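Local coordinates for protein-S-isoprenylcysteine O-methyltransferase (Tribolium castaneum, PDB 5V7P), which catalyses the S-adenosyl-L-methionine-dependent methyl esterification of the C-terminal isoprenylated cysteine of proteins, as an integral membrane enzyme of the endoplasmic reticulum, at residues 112-117 / 183-188; 104-109 / 171-176. All coordinates share one frame; numbering follows the deposited sequence.

Contact 1: residues 112-117 / 183-188; sequences IVQPKQ and NFNHLV. With SAH (S-adenosyl-L-homocysteine), chain C.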
loop_
_atom_site.group_PDB
_atom_site.type_symbol
_atom_site.label_atom_id
_atom_site.label_comp_id
_atom_site.label_asym_id
_atom_site.label_seq_id
_atom_site.Cartn_x
_atom_site.Cartn_y
_atom_site.Cartn_z
ATOM N N ILE A 112 -12.630 4.920 -9.854
ATOM C CA ILE A 112 -13.109 6.177 -10.422
ATOM C C ILE A 112 -12.041 6.794 -11.313
ATOM O O ILE A 112 -12.314 7.208 -12.447
ATOM C CB ILE A 112 -13.521 7.148 -9.300
ATOM C CG1 ILE A 112 -14.731 6.602 -8.539
ATOM C CG2 ILE A 112 -13.830 8.541 -9.867
ATOM C CD1 ILE A 112 -15.037 7.362 -7.258
ATOM N N VAL A 113 -10.811 6.865 -10.813
ATOM C CA VAL A 113 -9.768 7.638 -11.473
ATOM C C VAL A 113 -9.042 6.839 -12.553
ATOM O O VAL A 113 -8.598 7.416 -13.552
ATOM C CB VAL A 113 -8.784 8.167 -10.412
ATOM C CG1 VAL A 113 -7.379 7.550 -10.558
ATOM C CG2 VAL A 113 -8.723 9.676 -10.462
ATOM N N GLN A 114 -8.917 5.522 -12.386
ATOM C CA GLN A 114 -8.082 4.700 -13.263
ATOM C C GLN A 114 -8.746 3.342 -13.449
ATOM O O GLN A 114 -8.264 2.317 -12.953
ATOM C CB GLN A 114 -6.677 4.556 -12.678
ATOM C CG GLN A 114 -5.598 4.282 -13.701
ATOM C CD GLN A 114 -4.295 3.858 -13.058
ATOM O OE1 GLN A 114 -3.907 4.383 -12.013
ATOM N NE2 GLN A 114 -3.617 2.897 -13.671
ATOM N N PRO A 115 -9.867 3.299 -14.173
ATOM C CA PRO A 115 -10.569 2.017 -14.353
ATOM C C PRO A 115 -9.756 0.968 -15.094
ATOM O O PRO A 115 -10.029 -0.227 -14.934
ATOM C CB PRO A 115 -11.822 2.407 -15.150
ATOM C CG PRO A 115 -11.956 3.887 -14.995
ATOM C CD PRO A 115 -10.569 4.411 -14.835
ATOM N N LYS A 116 -8.767 1.373 -15.896
ATOM C CA LYS A 116 -8.076 0.419 -16.759
ATOM C C LYS A 116 -7.314 -0.622 -15.948
ATOM O O LYS A 116 -7.312 -1.808 -16.298
ATOM C CB LYS A 116 -7.133 1.162 -17.705
ATOM C CG LYS A 116 -7.854 1.991 -18.755
ATOM C CD LYS A 116 -6.881 2.767 -19.626
ATOM C CE LYS A 116 -7.616 3.637 -20.634
ATOM N NZ LYS A 116 -6.683 4.450 -21.462
ATOM N N GLN A 117 -6.657 -0.203 -14.867
ATOM C CA GLN A 117 -5.910 -1.139 -14.035
ATOM C C GLN A 117 -6.464 -1.178 -12.617
ATOM O O GLN A 117 -5.778 -0.799 -11.663
ATOM C CB GLN A 117 -4.422 -0.779 -14.007
ATOM C CG GLN A 117 -3.558 -1.824 -13.300
ATOM C CD GLN A 117 -2.078 -1.505 -13.358
ATOM O OE1 GLN A 117 -1.643 -0.640 -14.116
ATOM N NE2 GLN A 117 -1.294 -2.205 -12.545
ATOM N N ASN A 183 -2.745 10.271 -13.715
ATOM C CA ASN A 183 -1.333 10.377 -13.372
ATOM C C ASN A 183 -0.998 9.693 -12.053
ATOM O O ASN A 183 0.186 9.476 -11.770
ATOM C CB ASN A 183 -0.911 11.847 -13.300
ATOM C CG ASN A 183 -1.287 12.624 -14.544
ATOM O OD1 ASN A 183 -0.640 12.503 -15.583
ATOM N ND2 ASN A 183 -2.336 13.434 -14.442
ATOM N N PHE A 184 -1.999 9.360 -11.242
ATOM C CA PHE A 184 -1.772 8.600 -10.024
ATOM C C PHE A 184 -1.592 7.125 -10.359
ATOM O O PHE A 184 -2.065 6.637 -11.388
ATOM C CB PHE A 184 -2.941 8.774 -9.050
ATOM C CG PHE A 184 -2.673 8.231 -7.671
ATOM C CD1 PHE A 184 -2.042 9.012 -6.717
ATOM C CD2 PHE A 184 -3.051 6.942 -7.330
ATOM C CE1 PHE A 184 -1.790 8.518 -5.451
ATOM C CE2 PHE A 184 -2.801 6.443 -6.063
ATOM C CZ PHE A 184 -2.170 7.234 -5.123
ATOM N N ASN A 185 -0.894 6.414 -9.478
ATOM C CA ASN A 185 -0.700 4.981 -9.653
ATOM C C ASN A 185 -0.227 4.396 -8.332
ATOM O O ASN A 185 0.677 4.949 -7.698
ATOM C CB ASN A 185 0.315 4.691 -10.762
ATOM C CG ASN A 185 0.172 3.295 -11.335
ATOM O OD1 ASN A 185 -0.005 2.323 -10.601
ATOM N ND2 ASN A 185 0.240 3.190 -12.656
ATOM N N HIS A 186 -0.849 3.291 -7.915
ATOM C CA HIS A 186 -0.392 2.595 -6.719
ATOM C C HIS A 186 1.029 2.079 -6.872
ATOM O O HIS A 186 1.712 1.863 -5.865
ATOM C CB HIS A 186 -1.337 1.436 -6.392
ATOM C CG HIS A 186 -2.514 1.831 -5.555
ATOM N ND1 HIS A 186 -3.735 1.196 -5.641
ATOM C CD2 HIS A 186 -2.654 2.787 -4.606
ATOM C CE1 HIS A 186 -4.577 1.747 -4.787
ATOM N NE2 HIS A 186 -3.947 2.716 -4.147
ATOM N N LEU A 187 1.487 1.882 -8.104
ATOM C CA LEU A 187 2.834 1.410 -8.388
ATOM C C LEU A 187 3.653 2.546 -8.981
ATOM O O LEU A 187 3.213 3.204 -9.932
ATOM C CB LEU A 187 2.802 0.224 -9.356
ATOM C CG LEU A 187 2.576 -1.163 -8.748
ATOM C CD1 LEU A 187 1.414 -1.176 -7.767
ATOM C CD2 LEU A 187 2.344 -2.176 -9.858
ATOM N N VAL A 188 4.841 2.777 -8.417
ATOM C CA VAL A 188 5.731 3.797 -8.953
ATOM C C VAL A 188 6.120 3.427 -10.377
ATOM O O VAL A 188 6.457 2.273 -10.674
ATOM C CB VAL A 188 6.969 3.953 -8.055
ATOM C CG1 VAL A 188 7.959 4.944 -8.659
ATOM C CG2 VAL A 188 6.558 4.401 -6.661
HETATM N N SAH C . 3.839 10.866 -4.866
HETATM C CA SAH C . 2.541 11.393 -5.265
HETATM C CB SAH C . 1.832 10.414 -6.194
HETATM C CG SAH C . 1.771 8.979 -5.679
HETATM S SD SAH C . 1.146 7.851 -6.954
HETATM C C SAH C . 1.670 11.681 -4.044
HETATM O O SAH C . 1.962 11.232 -2.934
HETATM O OXT SAH C . 0.652 12.368 -4.134
HETATM C "C5'" SAH C . 2.781 7.501 -7.664
HETATM C "C4'" SAH C . 2.907 7.907 -9.128
HETATM O "O4'" SAH C . 2.567 9.269 -9.285
HETATM C "C3'" SAH C . 4.341 7.736 -9.606
HETATM O "O3'" SAH C . 4.397 6.848 -10.699
HETATM C "C2'" SAH C . 4.811 9.120 -10.004
HETATM O "O2'" SAH C . 5.490 9.093 -11.239
HETATM C "C1'" SAH C . 3.531 9.949 -10.067
HETATM N N9 SAH C . 3.694 11.330 -9.568
HETATM C C8 SAH C . 4.285 11.736 -8.400
HETATM N N7 SAH C . 4.211 13.083 -8.318
HETATM C C5 SAH C . 3.576 13.543 -9.417
HETATM C C6 SAH C . 3.241 14.822 -9.834
HETATM N N6 SAH C . 3.550 15.882 -9.093
HETATM N N1 SAH C . 2.581 14.982 -11.031
HETATM C C2 SAH C . 2.258 13.888 -11.803
HETATM N N3 SAH C . 2.596 12.621 -11.382
HETATM C C4 SAH C . 3.245 12.453 -10.208
#
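Gln114, the first residue to leave helical backbone angles after helix 90-113, reaches across to the backbone of Phe184 and the amide of Asn185. The interface between the two segments is small, at 182 Å² of buried surface counted on both sides, and polar in character. Gln114 has its CG anti to the backbone N (chi1 -154°) and an extended chain beyond, which carries its terminal amide over to the loop. As modelled, Gln114 OE1 lies 3.0 Å from Phe184 O. Two oxygens facing each other so closely suggest that the amide is probably turned over in the model; with it turned round, its nitrogen would face Phe184 O and might donate to it. Gln114 NE2 is 4.0 Å from Asn185 ND2, and the two amide planes are 69° apart, so the groups do not stack.

Within the loop, the backbone is braced by an Asx turn. Leu187 N donates to Asn185 OD1 over 2.9 Å in a nearly straight bond (168°), although the donor stands above the carbonyl plane. Two other side chains of the loop bond to neighbouring parts of the chain: His186 NE2 probably to Glu106 OE1, and Asn183 to Ala180 O and Val197 N.

Contacts with the bound S-adenosyl-L-homocysteine come from the far side of the same loop. Its sulfur SD sits over one face of the Phe184 ring, 3.3 Å above the plane and offset toward the rim. Asn185 O approaches the same SD at 3.0 Å, while Asn183 O lies 3.4 Å from the ribose O4'.

A carbonyl oxygen and an aromatic face both meeting this sulfur would probably help to stabilise the positive sulfonium of S-adenosyl-L-methionine before methyl transfer, a charge that the bound product has lost.

Contact 2: residues 104-109 / 171-176; sequences YSEFLA and VLRKTA. With MPG ([(Z)-octadec-9-enyl] (2R)-2,3-bis(oxidanyl)propanoate), chain R.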
loop_
_atom_site.group_PDB
_atom_site.type_symbol
_atom_site.label_atom_id
_atom_site.label_comp_id
_atom_site.label_asym_id
_atom_site.label_seq_id
_atom_site.Cartn_x
_atom_site.Cartn_y
_atom_site.Cartn_z
ATOM N N TYR A 104 -11.178 0.181 1.365
ATOM C CA TYR A 104 -12.220 0.174 0.344
ATOM C C TYR A 104 -12.195 1.457 -0.476
ATOM O O TYR A 104 -12.169 1.416 -1.712
ATOM C CB TYR A 104 -13.603 -0.013 0.962
ATOM C CG TYR A 104 -14.670 0.180 -0.087
ATOM C CD1 TYR A 104 -14.817 -0.736 -1.120
ATOM C CD2 TYR A 104 -15.492 1.296 -0.078
ATOM C CE1 TYR A 104 -15.766 -0.559 -2.096
ATOM C CE2 TYR A 104 -16.450 1.480 -1.053
ATOM C CZ TYR A 104 -16.580 0.547 -2.060
ATOM O OH TYR A 104 -17.523 0.718 -3.039
ATOM N N SER A 105 -12.228 2.612 0.196
ATOM C CA SER A 105 -12.189 3.880 -0.522
ATOM C C SER A 105 -10.956 3.977 -1.409
ATOM O O SER A 105 -10.984 4.659 -2.441
ATOM C CB SER A 105 -12.225 5.043 0.471
ATOM O OG SER A 105 -11.127 4.980 1.365
ATOM N N GLU A 106 -9.870 3.302 -1.027
ATOM C CA GLU A 106 -8.689 3.247 -1.882
ATOM C C GLU A 106 -9.000 2.534 -3.194
ATOM O O GLU A 106 -8.570 2.974 -4.268
ATOM C CB GLU A 106 -7.551 2.541 -1.147
ATOM C CG GLU A 106 -6.194 2.707 -1.796
ATOM C CD GLU A 106 -5.573 4.062 -1.523
ATOM O OE1 GLU A 106 -4.587 4.409 -2.208
ATOM O OE2 GLU A 106 -6.059 4.778 -0.622
ATOM N N PHE A 107 -9.744 1.428 -3.125
ATOM C CA PHE A 107 -10.171 0.739 -4.338
ATOM C C PHE A 107 -11.110 1.610 -5.159
ATOM O O PHE A 107 -10.970 1.707 -6.384
ATOM C CB PHE A 107 -10.854 -0.581 -3.973
ATOM C CG PHE A 107 -11.338 -1.367 -5.159
ATOM C CD1 PHE A 107 -12.567 -1.092 -5.740
ATOM C CD2 PHE A 107 -10.570 -2.390 -5.689
ATOM C CE1 PHE A 107 -13.013 -1.814 -6.831
ATOM C CE2 PHE A 107 -11.014 -3.116 -6.776
ATOM C CZ PHE A 107 -12.237 -2.827 -7.347
ATOM N N LEU A 108 -12.079 2.248 -4.503
ATOM C CA LEU A 108 -13.056 3.051 -5.229
ATOM C C LEU A 108 -12.389 4.230 -5.924
ATOM O O LEU A 108 -12.738 4.570 -7.060
ATOM C CB LEU A 108 -14.146 3.530 -4.271
ATOM C CG LEU A 108 -15.417 4.127 -4.878
ATOM C CD1 LEU A 108 -16.099 3.148 -5.819
ATOM C CD2 LEU A 108 -16.374 4.541 -3.766
ATOM N N ALA A 109 -11.417 4.861 -5.260
ATOM C CA ALA A 109 -10.703 5.975 -5.876
ATOM C C ALA A 109 -10.033 5.544 -7.176
ATOM O O ALA A 109 -10.139 6.229 -8.199
ATOM C CB ALA A 109 -9.675 6.542 -4.895
ATOM N N VAL A 171 -8.862 12.535 3.813
ATOM C CA VAL A 171 -9.329 13.549 2.873
ATOM C C VAL A 171 -8.173 14.031 2.007
ATOM O O VAL A 171 -8.289 14.121 0.780
ATOM C CB VAL A 171 -10.002 14.710 3.627
ATOM C CG1 VAL A 171 -10.400 15.830 2.668
ATOM C CG2 VAL A 171 -11.228 14.207 4.375
ATOM N N LEU A 172 -7.035 14.339 2.633
ATOM C CA LEU A 172 -5.859 14.745 1.870
ATOM C C LEU A 172 -5.508 13.697 0.823
ATOM O O LEU A 172 -5.266 14.021 -0.345
ATOM C CB LEU A 172 -4.673 14.969 2.813
ATOM C CG LEU A 172 -3.590 15.977 2.403
ATOM C CD1 LEU A 172 -2.267 15.628 3.074
ATOM C CD2 LEU A 172 -3.412 16.081 0.895
ATOM N N ARG A 173 -5.490 12.426 1.230
ATOM C CA ARG A 173 -5.076 11.347 0.339
ATOM C C ARG A 173 -5.998 11.249 -0.871
ATOM O O ARG A 173 -5.545 11.293 -2.022
ATOM C CB ARG A 173 -5.053 10.026 1.112
ATOM C CG ARG A 173 -4.703 8.803 0.273
ATOM C CD ARG A 173 -3.349 8.258 0.634
ATOM N NE ARG A 173 -2.738 7.561 -0.495
ATOM C CZ ARG A 173 -2.853 6.260 -0.738
ATOM N NH1 ARG A 173 -2.262 5.730 -1.800
ATOM N NH2 ARG A 173 -3.551 5.482 0.077
ATOM N N LYS A 174 -7.300 11.099 -0.627
ATOM C CA LYS A 174 -8.235 10.870 -1.724
ATOM C C LYS A 174 -8.321 12.081 -2.646
ATOM O O LYS A 174 -8.457 11.929 -3.865
ATOM C CB LYS A 174 -9.611 10.505 -1.172
ATOM C CG LYS A 174 -9.847 9.005 -1.050
ATOM C CD LYS A 174 -8.791 8.326 -0.185
ATOM C CE LYS A 174 -8.998 6.823 -0.142
ATOM N NZ LYS A 174 -7.983 6.138 0.712
ATOM N N THR A 175 -8.244 13.291 -2.088
ATOM C CA THR A 175 -8.206 14.480 -2.932
ATOM C C THR A 175 -7.010 14.441 -3.871
ATOM O O THR A 175 -7.134 14.759 -5.060
ATOM C CB THR A 175 -8.168 15.741 -2.070
ATOM O OG1 THR A 175 -7.073 15.668 -1.150
ATOM C CG2 THR A 175 -9.471 15.904 -1.309
ATOM N N ALA A 176 -5.843 14.047 -3.358
ATOM C CA ALA A 176 -4.661 13.942 -4.207
ATOM C C ALA A 176 -4.894 12.970 -5.358
ATOM O O ALA A 176 -4.538 13.260 -6.505
ATOM C CB ALA A 176 -3.456 13.506 -3.372
HETATM C C2 MPG R . -8.147 22.072 -3.893
HETATM C C3 MPG R . -8.803 21.168 -2.853
HETATM C C4 MPG R . -8.574 21.768 -1.470
HETATM C C5 MPG R . -9.249 20.894 -0.416
HETATM C C6 MPG R . -8.321 19.754 -0.005
HETATM C C7 MPG R . -8.776 19.179 1.335
HETATM C C8 MPG R . -7.666 18.314 1.918
HETATM C C9 MPG R . -7.927 18.109 3.414
HETATM C C10 MPG R . -7.019 18.238 4.361
HETATM C C11 MPG R . -5.552 18.610 4.126
HETATM C C12 MPG R . -5.189 19.810 4.991
HETATM C C13 MPG R . -5.138 19.380 6.455
HETATM O O1 MPG R . -8.561 22.859 -6.094
HETATM C C1 MPG R . -8.657 21.720 -5.286
HETATM C CXD MPG R . -8.845 23.814 -8.418
HETATM O O2 MPG R . -7.605 24.413 -8.672
HETATM C C21 MPG R . -9.779 24.836 -7.775
HETATM O O3 MPG R . -9.680 26.055 -8.458
HETATM O O4 MPG R . -8.591 21.527 -7.906
HETATM C CX3 MPG R . -8.656 22.629 -7.471
#
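Bends at chi2 in Glu106 (78°), Arg173 and Lys174 turn the carboxylate, guanidinium and ammonium groups to one point between two transmembrane helices. The helices run nearly parallel: the axes of 104-109 and 171-176 differ by 16° and approach to 10.7 Å. At that spacing the gap is bridged by long polar side chains, joined in a salt-bridge network of Glu106, Arg173 and Lys174.

Glu106 OE2 is the shared acceptor. Lys174 NZ donates to it at 2.7 Å, almost in line with its C-O bond, and Arg173 NH2 also lies 2.7 Å from OE2. The carboxylate and guanidinium planes are only 20° apart, with Glu106 OE1 over a face of the guanidinium, so the groups overlap more than they meet side on. Glu106 OE1 comes within 2.9 Å of Arg173 CZ, shorter than a normal contact, so the exact overlap is doubtful although the charge pairing is clear.

Glu106 is buried, with Arg173 and Lys174 at its carboxylate and a further partner for OE1 in the loop 183-188. Lys174 NZ has a second acidic partner in Glu170, and Lys174 makes a cation-pi contact with Phe102. Beside it, Ser105 OG bonds to the backbone O of Leu101 and of Phe102 and sits 3.2 Å from Lys174 CE.

The opposite side of helix 171-176 meets a bound monoacylglycerol-like lipid: Leu172 CG is 3.7 Å from its C11, and Val171 CG1 touches its C9 at 3.4 Å.

Overall arrangement
From the N terminus, helix 90-113 carries 104-109 within the membrane part and, at its end, leads into 112-117, where the chain leaves for the cytoplasmic side. After helix 129-148, helix 156-180 provides 171-176, closing the loop of contact 2, and the cofactor loop 183-188 then closes that of contact 1. The segments alternate, so the two closures cross, and their centres lie 11 Å apart. The contacts also meet directly, through the Phe184 ring packed against Arg173, with Phe184 CZ 3.6 Å from Arg173 NH1. Together they tie two transmembrane helices to the cytoplasmic cofactor site.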